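Local coordinates for protein oxidase/hydroxylase (Streptomyces hygroscopicus subsp. hygroscopicus, PDB 4XCB) that probably acts as a 2-oxoglutarate-dependent dioxygenase of orthosomycin biosynthesis, holding a metal ion, 2-oxoglutarate and a hygromycin B variant in a double-stranded beta-helix, at residues D99-L104 with S181-G186; V143-I148 with L221-G226; F231-R236 with A248-H253. All blocks are in the same frame, centred on the assembly; numbering follows the deposited sequence.

Contact 1 (D99-L104 with S181-G186)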
loop_
_atom_site.group_PDB
_atom_site.type_symbol
_atom_site.label_atom_id
_atom_site.label_comp_id
_atom_site.label_asym_id
_atom_site.label_seq_id
_atom_site.Cartn_x
_atom_site.Cartn_y
_atom_site.Cartn_z
ATOM N N ASP A 99 -26.570 21.979 -23.716
ATOM C CA ASP A 99 -27.152 20.634 -23.675
ATOM C C ASP A 99 -26.100 19.527 -23.785
ATOM O O ASP A 99 -26.455 18.355 -23.903
ATOM C CB ASP A 99 -28.218 20.452 -24.765
ATOM N N SER A 100 -24.819 19.891 -23.730
ATOM C CA SER A 100 -23.744 18.890 -23.686
ATOM C C SER A 100 -23.411 18.520 -22.240
ATOM O O SER A 100 -23.639 19.306 -21.325
ATOM C CB SER A 100 -22.490 19.400 -24.408
ATOM O OG SER A 100 -22.006 20.585 -23.801
ATOM N N VAL A 101 -22.864 17.317 -22.054
ATOM C CA VAL A 101 -22.606 16.759 -20.733
ATOM C C VAL A 101 -21.467 15.751 -20.859
ATOM O O VAL A 101 -21.250 15.215 -21.936
ATOM C CB VAL A 101 -23.872 16.065 -20.153
ATOM C CG1 VAL A 101 -24.184 14.787 -20.930
ATOM C CG2 VAL A 101 -23.711 15.776 -18.663
ATOM N N LEU A 102 -20.735 15.517 -19.773
ATOM C CA LEU A 102 -19.725 14.455 -19.765
ATOM C C LEU A 102 -19.906 13.619 -18.512
ATOM O O LEU A 102 -19.632 14.074 -17.398
ATOM C CB LEU A 102 -18.312 15.034 -19.841
ATOM C CG LEU A 102 -17.180 14.045 -20.105
ATOM C CD1 LEU A 102 -17.420 13.322 -21.410
ATOM C CD2 LEU A 102 -15.865 14.789 -20.165
ATOM N N TYR A 103 -20.383 12.394 -18.702
ATOM C CA TYR A 103 -20.709 11.532 -17.573
ATOM C C TYR A 103 -19.440 11.068 -16.869
ATOM O O TYR A 103 -18.356 11.109 -17.454
ATOM C CB TYR A 103 -21.529 10.331 -18.043
ATOM C CG TYR A 103 -22.869 10.699 -18.641
ATOM C CD1 TYR A 103 -23.634 11.713 -18.090
ATOM C CD2 TYR A 103 -23.360 10.042 -19.762
ATOM C CE1 TYR A 103 -24.858 12.052 -18.625
ATOM C CE2 TYR A 103 -24.584 10.378 -20.304
ATOM C CZ TYR A 103 -25.324 11.385 -19.728
ATOM O OH TYR A 103 -26.544 11.736 -20.258
ATOM N N LEU A 104 -19.583 10.630 -15.619
ATOM C CA LEU A 104 -18.438 10.239 -14.805
ATOM C C LEU A 104 -17.611 9.126 -15.434
ATOM O O LEU A 104 -18.132 8.199 -16.070
ATOM C CB LEU A 104 -18.888 9.796 -13.410
ATOM C CG LEU A 104 -19.508 10.914 -12.583
ATOM C CD1 LEU A 104 -19.781 10.421 -11.144
ATOM C CD2 LEU A 104 -18.623 12.165 -12.603
ATOM N N SER A 181 -27.291 9.601 -14.542
ATOM C CA SER A 181 -25.930 10.021 -14.188
ATOM C C SER A 181 -25.880 10.865 -12.932
ATOM O O SER A 181 -26.727 11.727 -12.713
ATOM C CB SER A 181 -25.279 10.808 -15.325
ATOM O OG SER A 181 -24.140 11.507 -14.835
ATOM N N LEU A 182 -24.867 10.616 -12.118
ATOM C CA LEU A 182 -24.658 11.371 -10.898
ATOM C C LEU A 182 -24.404 12.850 -11.182
ATOM O O LEU A 182 -24.618 13.681 -10.300
ATOM C CB LEU A 182 -23.495 10.778 -10.101
ATOM C CG LEU A 182 -23.765 9.402 -9.487
ATOM C CD1 LEU A 182 -22.521 8.833 -8.836
ATOM C CD2 LEU A 182 -24.888 9.502 -8.461
ATOM N N VAL A 183 -23.950 13.196 -12.392
ATOM C CA VAL A 183 -23.695 14.617 -12.673
ATOM C C VAL A 183 -25.024 15.340 -12.857
ATOM O O VAL A 183 -25.079 16.561 -12.764
ATOM C CB VAL A 183 -22.809 14.872 -13.923
ATOM C CG1 VAL A 183 -21.560 13.997 -13.885
ATOM C CG2 VAL A 183 -23.567 14.648 -15.205
ATOM N N ASP A 184 -26.084 14.581 -13.124
ATOM C CA ASP A 184 -27.431 15.151 -13.217
ATOM C C ASP A 184 -28.195 15.069 -11.899
ATOM O O ASP A 184 -28.875 16.022 -11.509
ATOM C CB ASP A 184 -28.242 14.450 -14.303
ATOM C CG ASP A 184 -27.830 14.855 -15.698
ATOM O OD1 ASP A 184 -27.509 16.043 -15.900
ATOM O OD2 ASP A 184 -27.829 13.985 -16.596
ATOM N N SER A 185 -28.096 13.933 -11.216
ATOM C CA SER A 185 -28.876 13.715 -9.998
ATOM C C SER A 185 -28.167 14.250 -8.760
ATOM O O SER A 185 -28.800 14.564 -7.754
ATOM C CB SER A 185 -29.177 12.228 -9.815
ATOM O OG SER A 185 -28.006 11.510 -9.458
ATOM N N GLY A 186 -26.846 14.346 -8.834
ATOM C CA GLY A 186 -26.050 14.698 -7.683
ATOM C C GLY A 186 -25.661 13.468 -6.886
ATOM O O GLY A 186 -26.198 12.383 -7.091
#

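Contact 2 (V143-I148 with L221-G226). With AKG (2-oxoglutaric acid), chain F.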
loop_
_atom_site.group_PDB
_atom_site.type_symbol
_atom_site.label_atom_id
_atom_site.label_comp_id
_atom_site.label_asym_id
_atom_site.label_seq_id
_atom_site.Cartn_x
_atom_site.Cartn_y
_atom_site.Cartn_z
ATOM N N VAL A 143 -6.034 22.620 -20.108
ATOM C CA VAL A 143 -5.894 24.050 -20.293
ATOM C C VAL A 143 -7.242 24.632 -20.721
ATOM O O VAL A 143 -7.693 24.457 -21.863
ATOM C CB VAL A 143 -4.818 24.382 -21.353
ATOM C CG1 VAL A 143 -4.664 25.904 -21.458
ATOM C CG2 VAL A 143 -3.492 23.688 -21.020
ATOM N N TYR A 144 -7.899 25.327 -19.802
ATOM C CA TYR A 144 -9.207 25.876 -20.121
ATOM C C TYR A 144 -9.075 27.171 -20.894
ATOM O O TYR A 144 -8.233 28.016 -20.579
ATOM C CB TYR A 144 -10.026 26.088 -18.848
ATOM C CG TYR A 144 -10.513 24.797 -18.243
ATOM C CD1 TYR A 144 -9.777 24.154 -17.250
ATOM C CD2 TYR A 144 -11.690 24.197 -18.690
ATOM C CE1 TYR A 144 -10.214 22.959 -16.700
ATOM C CE2 TYR A 144 -12.132 22.992 -18.145
ATOM C CZ TYR A 144 -11.391 22.384 -17.153
ATOM O OH TYR A 144 -11.834 21.195 -16.604
ATOM N N LEU A 145 -9.906 27.316 -21.915
ATOM C CA LEU A 145 -9.839 28.471 -22.796
ATOM C C LEU A 145 -11.150 29.230 -22.754
ATOM O O LEU A 145 -11.431 30.041 -23.635
ATOM C CB LEU A 145 -9.530 28.043 -24.233
ATOM C CG LEU A 145 -8.213 27.302 -24.474
ATOM C CD1 LEU A 145 -8.051 26.938 -25.953
ATOM C CD2 LEU A 145 -7.040 28.123 -23.973
ATOM N N SER A 146 -11.964 28.945 -21.737
ATOM C CA SER A 146 -13.155 29.746 -21.465
ATOM C C SER A 146 -13.437 29.718 -19.969
ATOM O O SER A 146 -12.905 28.876 -19.251
ATOM C CB SER A 146 -14.360 29.241 -22.260
ATOM O OG SER A 146 -14.720 27.915 -21.911
ATOM N N ASP A 147 -14.257 30.655 -19.507
ATOM C CA ASP A 147 -14.622 30.732 -18.102
ATOM C C ASP A 147 -15.748 29.764 -17.805
ATOM O O ASP A 147 -16.727 29.686 -18.552
ATOM C CB ASP A 147 -15.065 32.140 -17.719
ATOM C CG ASP A 147 -13.935 33.144 -17.734
ATOM O OD1 ASP A 147 -14.240 34.350 -17.608
ATOM O OD2 ASP A 147 -12.757 32.756 -17.864
ATOM N N ILE A 148 -15.608 29.035 -16.705
ATOM C CA ILE A 148 -16.622 28.099 -16.261
ATOM C C ILE A 148 -16.860 28.395 -14.778
ATOM O O ILE A 148 -16.096 27.971 -13.908
ATOM C CB ILE A 148 -16.184 26.627 -16.503
ATOM C CG1 ILE A 148 -15.799 26.418 -17.972
ATOM C CG2 ILE A 148 -17.303 25.685 -16.103
ATOM C CD1 ILE A 148 -15.173 25.058 -18.264
ATOM N N LEU A 221 -14.720 25.595 -23.945
ATOM C CA LEU A 221 -13.537 25.244 -24.732
ATOM C C LEU A 221 -12.318 24.909 -23.872
ATOM O O LEU A 221 -11.992 25.621 -22.930
ATOM C CB LEU A 221 -13.187 26.394 -25.680
ATOM C CG LEU A 221 -12.231 26.044 -26.824
ATOM C CD1 LEU A 221 -12.842 24.992 -27.737
ATOM C CD2 LEU A 221 -11.886 27.298 -27.613
ATOM N N LEU A 222 -11.632 23.826 -24.214
ATOM C CA LEU A 222 -10.398 23.507 -23.521
ATOM C C LEU A 222 -9.546 22.586 -24.359
ATOM O O LEU A 222 -10.020 22.002 -25.328
ATOM C CB LEU A 222 -10.668 22.858 -22.163
ATOM C CG LEU A 222 -11.007 21.369 -22.181
ATOM C CD1 LEU A 222 -10.983 20.806 -20.782
ATOM C CD2 LEU A 222 -12.353 21.119 -22.821
ATOM N N THR A 223 -8.280 22.482 -23.975
ATOM C CA THR A 223 -7.368 21.526 -24.586
ATOM C C THR A 223 -6.751 20.659 -23.498
ATOM O O THR A 223 -6.423 21.147 -22.421
ATOM C CB THR A 223 -6.265 22.237 -25.384
ATOM O OG1 THR A 223 -5.555 23.124 -24.510
ATOM C CG2 THR A 223 -6.883 23.048 -26.525
ATOM N N ALA A 224 -6.628 19.368 -23.767
ATOM C CA ALA A 224 -6.165 18.413 -22.766
ATOM C C ALA A 224 -4.919 17.707 -23.258
ATOM O O ALA A 224 -4.870 17.246 -24.403
ATOM C CB ALA A 224 -7.240 17.395 -22.464
ATOM N N PHE A 225 -3.927 17.595 -22.382
ATOM C CA PHE A 225 -2.699 16.890 -22.746
ATOM C C PHE A 225 -2.427 15.811 -21.726
ATOM O O PHE A 225 -2.444 16.080 -20.524
ATOM C CB PHE A 225 -1.531 17.871 -22.850
ATOM C CG PHE A 225 -1.740 18.936 -23.887
ATOM C CD1 PHE A 225 -1.419 18.697 -25.210
ATOM C CD2 PHE A 225 -2.262 20.166 -23.543
ATOM C CE1 PHE A 225 -1.619 19.673 -26.177
ATOM C CE2 PHE A 225 -2.477 21.152 -24.504
ATOM C CZ PHE A 225 -2.149 20.898 -25.827
ATOM N N GLY A 226 -2.179 14.591 -22.207
ATOM C CA GLY A 226 -2.070 13.432 -21.341
ATOM C C GLY A 226 -0.640 12.955 -21.351
ATOM O O GLY A 226 -0.025 12.863 -22.411
HETATM C C1 AKG F . -11.865 14.461 -20.282
HETATM O O1 AKG F . -11.586 13.251 -20.013
HETATM O O2 AKG F . -11.694 14.920 -21.452
HETATM C C2 AKG F . -12.397 15.361 -19.200
HETATM O O5 AKG F . -12.433 14.914 -18.068
HETATM C C3 AKG F . -12.904 16.751 -19.547
HETATM C C4 AKG F . -12.922 17.701 -18.373
HETATM C C5 AKG F . -13.696 18.958 -18.738
HETATM O O3 AKG F . -13.714 19.939 -17.943
HETATM O O4 AKG F . -14.312 19.010 -19.837
#

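Contact 3 (F231-R236 with A248-H253). With HY0 (hygromycin b variant), chain G.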
loop_
_atom_site.group_PDB
_atom_site.type_symbol
_atom_site.label_atom_id
_atom_site.label_comp_id
_atom_site.label_asym_id
_atom_site.label_seq_id
_atom_site.Cartn_x
_atom_site.Cartn_y
_atom_site.Cartn_z
ATOM N N PHE A 231 7.182 4.017 -21.166
ATOM C CA PHE A 231 6.783 2.668 -21.565
ATOM C C PHE A 231 5.269 2.536 -21.733
ATOM O O PHE A 231 4.790 1.449 -22.038
ATOM C CB PHE A 231 7.290 1.622 -20.558
ATOM C CG PHE A 231 6.984 1.947 -19.133
ATOM C CD1 PHE A 231 7.909 2.615 -18.340
ATOM C CD2 PHE A 231 5.762 1.605 -18.589
ATOM C CE1 PHE A 231 7.621 2.923 -17.028
ATOM C CE2 PHE A 231 5.470 1.921 -17.272
ATOM C CZ PHE A 231 6.401 2.585 -16.500
ATOM N N PHE A 232 4.522 3.622 -21.515
ATOM C CA PHE A 232 3.102 3.639 -21.868
ATOM C C PHE A 232 2.946 3.884 -23.364
ATOM O O PHE A 232 3.710 4.658 -23.946
ATOM C CB PHE A 232 2.330 4.724 -21.097
ATOM C CG PHE A 232 1.805 4.274 -19.754
ATOM C CD1 PHE A 232 2.477 3.327 -19.002
ATOM C CD2 PHE A 232 0.649 4.840 -19.238
ATOM C CE1 PHE A 232 1.985 2.933 -17.761
ATOM C CE2 PHE A 232 0.165 4.458 -18.005
ATOM C CZ PHE A 232 0.824 3.515 -17.269
ATOM N N THR A 233 1.976 3.221 -23.988
ATOM C CA THR A 233 1.654 3.510 -25.387
ATOM C C THR A 233 0.825 4.792 -25.518
ATOM O O THR A 233 0.134 5.203 -24.578
ATOM C CB THR A 233 0.869 2.362 -26.060
ATOM O OG1 THR A 233 -0.369 2.141 -25.371
ATOM C CG2 THR A 233 1.677 1.087 -26.097
ATOM N N GLU A 234 0.876 5.427 -26.690
ATOM C CA GLU A 234 0.039 6.604 -26.912
ATOM C C GLU A 234 -1.418 6.192 -26.758
ATOM O O GLU A 234 -1.766 5.040 -27.034
ATOM C CB GLU A 234 0.313 7.224 -28.281
ATOM C CG GLU A 234 1.643 7.960 -28.317
ATOM C CD GLU A 234 2.087 8.347 -29.716
ATOM O OE1 GLU A 234 1.377 8.007 -30.683
ATOM O OE2 GLU A 234 3.157 8.985 -29.837
ATOM N N TRP A 235 -2.279 7.108 -26.316
ATOM C CA TRP A 235 -3.648 6.688 -26.023
ATOM C C TRP A 235 -4.411 6.222 -27.252
ATOM O O TRP A 235 -4.401 6.861 -28.309
ATOM C CB TRP A 235 -4.469 7.787 -25.343
ATOM C CG TRP A 235 -5.799 7.240 -24.971
ATOM C CD1 TRP A 235 -6.094 6.479 -23.877
ATOM C CD2 TRP A 235 -7.016 7.340 -25.727
ATOM N NE1 TRP A 235 -7.421 6.118 -23.893
ATOM C CE2 TRP A 235 -8.007 6.633 -25.016
ATOM C CE3 TRP A 235 -7.363 7.965 -26.929
ATOM C CZ2 TRP A 235 -9.319 6.537 -25.466
ATOM C CZ3 TRP A 235 -8.675 7.872 -27.369
ATOM C CH2 TRP A 235 -9.629 7.161 -26.643
ATOM N N ARG A 236 -5.066 5.082 -27.084
ATOM C CA ARG A 236 -5.966 4.527 -28.080
ATOM C C ARG A 236 -7.024 3.715 -27.351
ATOM O O ARG A 236 -6.714 3.032 -26.375
ATOM C CB ARG A 236 -5.199 3.660 -29.076
ATOM C CG ARG A 236 -6.072 2.764 -29.923
ATOM C CD ARG A 236 -5.229 1.768 -30.704
ATOM N NE ARG A 236 -6.039 0.652 -31.182
ATOM C CZ ARG A 236 -5.546 -0.520 -31.562
ATOM N NH1 ARG A 236 -4.236 -0.735 -31.521
ATOM N NH2 ARG A 236 -6.361 -1.480 -31.984
ATOM N N ALA A 248 -2.493 -3.053 -28.937
ATOM C CA ALA A 248 -2.174 -2.044 -27.941
ATOM C C ALA A 248 -3.358 -1.130 -27.701
ATOM O O ALA A 248 -4.163 -0.909 -28.590
ATOM C CB ALA A 248 -0.969 -1.236 -28.381
ATOM N N GLY A 249 -3.456 -0.622 -26.487
ATOM C CA GLY A 249 -4.448 0.379 -26.168
ATOM C C GLY A 249 -4.927 0.265 -24.746
ATOM O O GLY A 249 -4.420 -0.517 -23.941
ATOM N N TYR A 250 -5.936 1.055 -24.454
ATOM C CA TYR A 250 -6.439 1.190 -23.099
ATOM C C TYR A 250 -7.859 0.646 -23.030
ATOM O O TYR A 250 -8.745 1.076 -23.774
ATOM C CB TYR A 250 -6.383 2.658 -22.662
ATOM C CG TYR A 250 -4.971 3.193 -22.550
ATOM C CD1 TYR A 250 -4.199 3.425 -23.690
ATOM C CD2 TYR A 250 -4.402 3.461 -21.312
ATOM C CE1 TYR A 250 -2.904 3.900 -23.596
ATOM C CE2 TYR A 250 -3.097 3.944 -21.207
ATOM C CZ TYR A 250 -2.363 4.176 -22.358
ATOM O OH TYR A 250 -1.069 4.639 -22.277
ATOM N N VAL A 251 -8.061 -0.309 -22.133
ATOM C CA VAL A 251 -9.378 -0.897 -21.912
ATOM C C VAL A 251 -9.948 -0.364 -20.613
ATOM O O VAL A 251 -9.504 -0.738 -19.526
ATOM C CB VAL A 251 -9.323 -2.443 -21.856
ATOM C CG1 VAL A 251 -10.729 -3.014 -21.672
ATOM C CG2 VAL A 251 -8.668 -3.013 -23.110
ATOM N N ASP A 252 -10.929 0.530 -20.717
ATOM C CA ASP A 252 -11.449 1.181 -19.525
ATOM C C ASP A 252 -12.342 0.268 -18.696
ATOM O O ASP A 252 -13.051 -0.591 -19.226
ATOM C CB ASP A 252 -12.230 2.446 -19.891
ATOM C CG ASP A 252 -11.348 3.542 -20.483
ATOM O OD1 ASP A 252 -10.105 3.411 -20.467
ATOM O OD2 ASP A 252 -11.906 4.557 -20.954
ATOM N N HIS A 253 -12.301 0.484 -17.390
ATOM C CA HIS A 253 -13.227 -0.155 -16.466
ATOM C C HIS A 253 -14.553 0.601 -16.528
ATOM O O HIS A 253 -14.686 1.508 -17.342
ATOM C CB HIS A 253 -12.624 -0.186 -15.053
ATOM C CG HIS A 253 -11.419 -1.072 -14.942
ATOM N ND1 HIS A 253 -11.141 -1.827 -13.819
ATOM C CD2 HIS A 253 -10.426 -1.335 -15.823
ATOM C CE1 HIS A 253 -10.034 -2.517 -14.020
ATOM N NE2 HIS A 253 -9.573 -2.225 -15.223
HETATM C C1 HY0 G . -14.762 4.286 -22.754
HETATM C C2 HY0 G . -15.827 3.241 -23.001
HETATM C C3 HY0 G . -16.160 3.190 -24.485
HETATM C C4 HY0 G . -16.646 4.557 -24.967
HETATM C C5 HY0 G . -15.640 5.660 -24.630
HETATM C C6 HY0 G . -15.238 5.652 -23.188
HETATM N N7 HY0 G . -15.328 1.988 -22.580
HETATM O O8 HY0 G . -14.513 4.323 -21.368
HETATM N N9 HY0 G . -16.832 4.502 -26.377
HETATM C C10 HY0 G . -18.117 3.865 -26.653
HETATM O O11 HY0 G . -16.247 6.903 -24.910
HETATM C C12 HY0 G . -13.027 8.205 -21.610
HETATM C C13 HY0 G . -14.304 7.475 -21.928
HETATM O O14 HY0 G . -15.386 8.326 -22.215
HETATM C C15 HY0 G . -15.653 9.167 -21.127
HETATM C C16 HY0 G . -14.573 10.202 -21.102
HETATM C C17 HY0 G . -13.207 9.444 -20.844
HETATM O O18 HY0 G . -14.137 6.594 -23.034
HETATM C C19 HY0 G . -17.017 9.821 -21.334
HETATM O O20 HY0 G . -18.024 8.821 -21.156
HETATM O O21 HY0 G . -14.512 10.875 -22.304
HETATM O O22 HY0 G . -12.183 10.295 -21.148
HETATM C C23 HY0 G . -11.348 9.600 -22.093
HETATM C C24 HY0 G . -10.770 10.588 -23.051
HETATM C C25 HY0 G . -9.638 9.954 -23.844
HETATM C C26 HY0 G . -8.614 9.319 -22.925
HETATM C C27 HY0 G . -9.311 8.319 -22.067
HETATM O O28 HY0 G . -10.325 8.984 -21.348
HETATM O O29 HY0 G . -12.194 8.581 -22.778
HETATM O O30 HY0 G . -11.748 11.030 -23.999
HETATM O O31 HY0 G . -9.065 10.939 -24.673
HETATM O O32 HY0 G . -7.963 10.293 -22.104
HETATM C C33 HY0 G . -8.335 7.688 -21.058
HETATM C C34 HY0 G . -8.884 6.369 -20.579
HETATM O O35 HY0 G . -8.753 5.363 -21.561
HETATM N N36 HY0 G . -8.230 8.545 -19.937
#

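Contact 1 (D99-L104 with S181-G186)
The edge strand 102-105 of the smaller antiparallel sheet passes the short helix 182-185, and the backbones come closest at the CA atoms of Y103 and S181, 6.4 Å apart. No hydrogen bond crosses between the two segments; side chains join them. S181 is the helix N-cap: its OG, anti to the backbone N (chi1 164°), accepts from V183 N at 3.0 Å, while its carbonyl O takes both D184 N and S185 N. The carboxylate of E256 bridges the two segments, bonding S181 OG and L182 N at the helix start and L104 N. V183 turns both methyls to segment 99-104: CG1 packs on L104 CD2 at 3.7 Å, the two side chains sliding past each other in opposite directions, and CG2 meets V101 CG2 at 3.6 Å. L104 crosses L182 at about a right angle, with CD1 3.9 Å from L182 CB. Beside them the Y103 ring brings CD1 to 3.3 Å from S181 CB, and has V183 CG2 and D184 OD2 at its edge; D184 itself is paired with R213. An alanine at Y103 would probably leave S181 and V183 less tightly packed, and would lose the weak hydrogen bond between its OH and R213. On the strand's other side L102 touches both bound ligands beside the metal ligand H105, the site expected inside a double-stranded beta-helix of the cupin clan.

Contact 2 (V143-I148 with L221-G226)
Y144 OH donates a hydrogen bond to O3 of the 2-oxoglutarate at 2.6 Å, and that oxygen lies at the edge of the phenol ring, in its plane. Here two neighbouring strands of the larger sheet of the double-stranded beta-helix, 139-144 and 220-229, run antiparallel and line one end of the cosubstrate pocket. Beside the tyrosine, L222 points the same way: its CD1 sits 3.6 Å from Y144 CE2 and 3.9 Å from C5 of the ligand, so it touches ring and carboxylate carbon together. Y92 OH and R220 NH2 also hydrogen-bond the ligand. Behind this first shell the backbone sets the register. Y144 and L222 form a non-hydrogen-bonded pair, next to the hydrogen-bonded pair V143 and T223, where V143 N meets T223 O at 2.8 Å, nearly along the C=O axis, and T223 N returns to V143 O at 3.0 Å from above the carbonyl plane. Past the strand end, L145 N still binds L221 O, and S146 OG accepts from L221 N at 3.1 Å, a side chain taking over where backbone pairing ends. T223 lies with V143 on the face opposite Y144 and L222; L39 of helix 29-40 touches T223, and also L221 and L145. Buried on that face, T223 OG1 has no hydrogen-bond partner in the model and lies 3.5 Å from V143 CB.

Contact 3 (F231-R236 with A248-H253)
Two hydrogen bonds grip O35 of the hygromycin B variant: it accepts from W235 NE1 at 2.8 Å and donates to D252 OD1 at 2.6 Å. The other carboxylate oxygen, D252 OD2, accepts from the ligand's O8, so one aspartate spans two hydroxyls. W235 also offers a flat surface, with C26 of the sugar 3.4 Å above one face of the indole, offset toward its rim. At the five-membered ring, W235 CD1 lies over one face of the Y250 ring, 3.6 Å from Y250 CD1; the planes of these two rings meet at 33°, neither stacked nor edge-to-face. Y250 is itself pinned at both ends. Its OH donates to T233 O at 2.7 Å in the carbonyl plane, and its backbone N meets R236 O at 2.9 Å, almost along the C=O axis. Next to it a CB on G249 would clash with A248 O and crowd R236 O, so the backbone angles here call for glycine. F231 of the second subunit brings its ring to Y250 and its O to T233 OG1. Two segments of the loop region after strand 220-229 build an aromatic and acidic wall of the sugar-binding pocket at a subunit interface.

Contacts 1 and 2 interleave along the chain, each pairing a segment from the 99-148 region with a later one from 181-226, whereas contact 3 follows both, after strand 220-229. Contact 1 sets the edge strand of the smaller sheet against helix 182-185, and contact 2 pairs two strands of the larger sheet; their centres stand about 19 Å apart, with the 2-oxoglutarate touched by both. Contact 3 lies about 25 Å from contact 1 and about 22 Å from contact 2, centre to centre, across the chain's centre from the latter. None of the three touch. Strand 220-229 leads from contact 2 toward contact 3, so one stretch of chain serves the cosubstrate, then the aminoglycoside.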